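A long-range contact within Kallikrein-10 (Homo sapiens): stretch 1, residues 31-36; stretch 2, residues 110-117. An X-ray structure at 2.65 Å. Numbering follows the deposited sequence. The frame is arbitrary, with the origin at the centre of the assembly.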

# COMPACT_ATOMS: atom_id res chain seq x y z
N GLY A 31 2.45 -2.87 -3.83
CA GLY A 31 2.76 -1.48 -4.14
C GLY A 31 1.63 -0.91 -4.97
O GLY A 31 0.74 -1.63 -5.42
N VAL A 32 1.67 0.39 -5.16
CA VAL A 32 0.63 1.03 -5.95
C VAL A 32 1.26 1.76 -7.12
O VAL A 32 2.34 2.34 -7.01
N LEU A 33 0.53 1.79 -8.22
CA LEU A 33 0.94 2.56 -9.38
C LEU A 33 0.40 3.97 -9.19
O LEU A 33 -0.81 4.19 -9.24
N VAL A 34 1.29 4.90 -8.91
CA VAL A 34 0.91 6.29 -8.73
C VAL A 34 1.22 7.13 -9.96
O VAL A 34 0.86 8.31 -10.01
N ASP A 35 1.90 6.55 -10.94
CA ASP A 35 2.29 7.20 -12.18
C ASP A 35 2.65 6.09 -13.15
O ASP A 35 2.99 4.98 -12.73
N GLN A 36 2.62 6.39 -14.45
CA GLN A 36 2.92 5.34 -15.42
C GLN A 36 4.33 4.78 -15.24
O GLN A 36 4.61 3.65 -15.64
N ARG A 110 -7.20 -1.88 -18.03
CA ARG A 110 -6.54 -2.89 -17.24
C ARG A 110 -5.49 -2.45 -16.22
O ARG A 110 -5.34 -3.06 -15.19
N VAL A 111 -4.73 -1.44 -16.55
CA VAL A 111 -3.72 -0.90 -15.68
C VAL A 111 -3.77 0.60 -15.68
O VAL A 111 -3.54 1.18 -16.67
N ARG A 112 -4.02 1.25 -14.58
CA ARG A 112 -4.03 2.70 -14.46
C ARG A 112 -3.35 3.10 -13.16
O ARG A 112 -3.33 2.36 -12.18
N ALA A 113 -2.86 4.33 -13.12
CA ALA A 113 -2.44 4.85 -11.84
C ALA A 113 -3.66 5.07 -10.93
O ALA A 113 -4.80 5.20 -11.38
N LEU A 114 -3.39 5.09 -9.62
CA LEU A 114 -4.35 5.45 -8.57
C LEU A 114 -4.18 6.92 -8.21
O LEU A 114 -3.08 7.36 -7.86
N GLN A 115 -5.27 7.69 -8.32
CA GLN A 115 -5.25 9.09 -7.94
C GLN A 115 -4.69 9.22 -6.52
O GLN A 115 -5.12 8.51 -5.61
N LEU A 116 -3.70 10.09 -6.35
CA LEU A 116 -3.13 10.43 -5.06
C LEU A 116 -4.10 11.25 -4.20
O LEU A 116 -5.01 11.89 -4.73
N PRO A 117 -3.95 11.22 -2.88
CA PRO A 117 -4.88 11.98 -2.03
C PRO A 117 -4.71 13.47 -2.24
O PRO A 117 -3.59 13.99 -2.26

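This is a small, mostly apolar contact in which two nearly perpendicular chain segments are pinned by one backbone hydrogen bond and flanked by aliphatic side chains. The bond runs from Leu-114 N to Leu-33 O, 2.8 Å and close to straight at 165°. Leu-33 O also accepts a CA-H...O contact from Ala-113 CA at 3.1 Å. The CA atoms of Leu-33 and Ala-113, 4.8 Å apart, are the nearest pair across the stretches.

Val-32 points its CA-to-CB bond toward the other stretch. Its chi1 is t, and Val-32 CG1 meets Leu-114 CD1 at 3.6 Å. Leu-114 has chi1 between wells at -145° and chi2 t.

Leu-33 starts sideways, but its t, p rotamer brings the end nearer. Leu-33 CD2 lies 3.8 Å from Val-111 CG1 and 3.6 Å from Arg-112 O. Val-111 is t.

Val-34, at the corner of the chain, is m. Val-34 CG1 packs on Leu-116 CD2 at 3.9 Å. Leu-116, m, t, also starts sideways and ends nearer. The short side chain of Ala-113 sits against backbone, with CB 3.7 Å from both Val-34 C and Asp-35 N.

The polar side chains add no hydrogen bonds across the contact. Asp-35, Arg-112 and Gln-115 all point away; Asp-35 OD2 is hydrogen-bonded elsewhere in the structure.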

# COMPACT_ATOMS: atom_id res chain seq x y z
CB VAL A 32 -0.20 2.02 -5.12
CG1 VAL A 32 -1.60 2.11 -5.70
CG2 VAL A 32 -0.24 1.56 -3.72
CB LEU A 33 0.40 1.93 -10.66
CG LEU A 33 1.00 2.47 -11.95
CD1 LEU A 33 2.41 1.92 -12.07
CD2 LEU A 33 0.15 2.06 -13.13
CB VAL A 34 1.60 6.85 -7.47
CG1 VAL A 34 1.14 6.05 -6.26
CG2 VAL A 34 3.12 6.72 -7.59
CB ASP A 35 3.46 8.15 -11.95
CG ASP A 35 3.91 8.82 -13.21
OD1 ASP A 35 3.19 9.73 -13.65
OD2 ASP A 35 4.95 8.43 -13.77
CB GLN A 36 2.73 5.86 -16.84
CG GLN A 36 3.52 7.13 -17.13
CD GLN A 36 3.39 7.58 -18.56
OE1 GLN A 36 2.41 7.27 -19.24
NE2 GLN A 36 4.37 8.33 -19.03
CB ARG A 110 -5.87 -3.78 -18.24
CG ARG A 110 -4.82 -3.03 -18.98
CD ARG A 110 -4.44 -3.86 -20.14
NE ARG A 110 -5.59 -3.93 -21.02
CZ ARG A 110 -5.77 -4.86 -21.94
NH1 ARG A 110 -6.84 -4.83 -22.72
NH2 ARG A 110 -4.89 -5.83 -22.08
CB VAL A 111 -2.34 -1.32 -16.22
CG1 VAL A 111 -1.22 -0.69 -15.45
CG2 VAL A 111 -2.17 -2.79 -16.17
CB ARG A 112 -5.44 3.30 -14.44
CG ARG A 112 -6.30 3.12 -15.66
CD ARG A 112 -7.69 2.58 -15.30
NE ARG A 112 -8.30 3.25 -14.16
CZ ARG A 112 -9.50 2.94 -13.66
NH1 ARG A 112 -10.24 1.99 -14.22
NH2 ARG A 112 -9.98 3.60 -12.61
CB ALA A 113 -1.65 6.15 -12.01
CB LEU A 114 -4.15 4.56 -7.33
CG LEU A 114 -5.29 4.08 -6.42
CD1 LEU A 114 -4.71 3.79 -5.04
CD2 LEU A 114 -6.53 4.95 -6.38
CB GLN A 115 -6.66 9.66 -8.03
CG GLN A 115 -6.77 11.16 -7.78
CD GLN A 115 -8.21 11.62 -7.77
OE1 GLN A 115 -8.52 12.72 -8.23
NE2 GLN A 115 -9.09 10.78 -7.22
CB LEU A 116 -1.83 11.19 -5.29
CG LEU A 116 -0.69 10.37 -5.87
CD1 LEU A 116 0.36 11.27 -6.49
CD2 LEU A 116 -0.12 9.45 -4.79
CB PRO A 117 -4.48 11.57 -0.60
CG PRO A 117 -3.07 11.25 -0.70
CD PRO A 117 -2.88 10.60 -2.08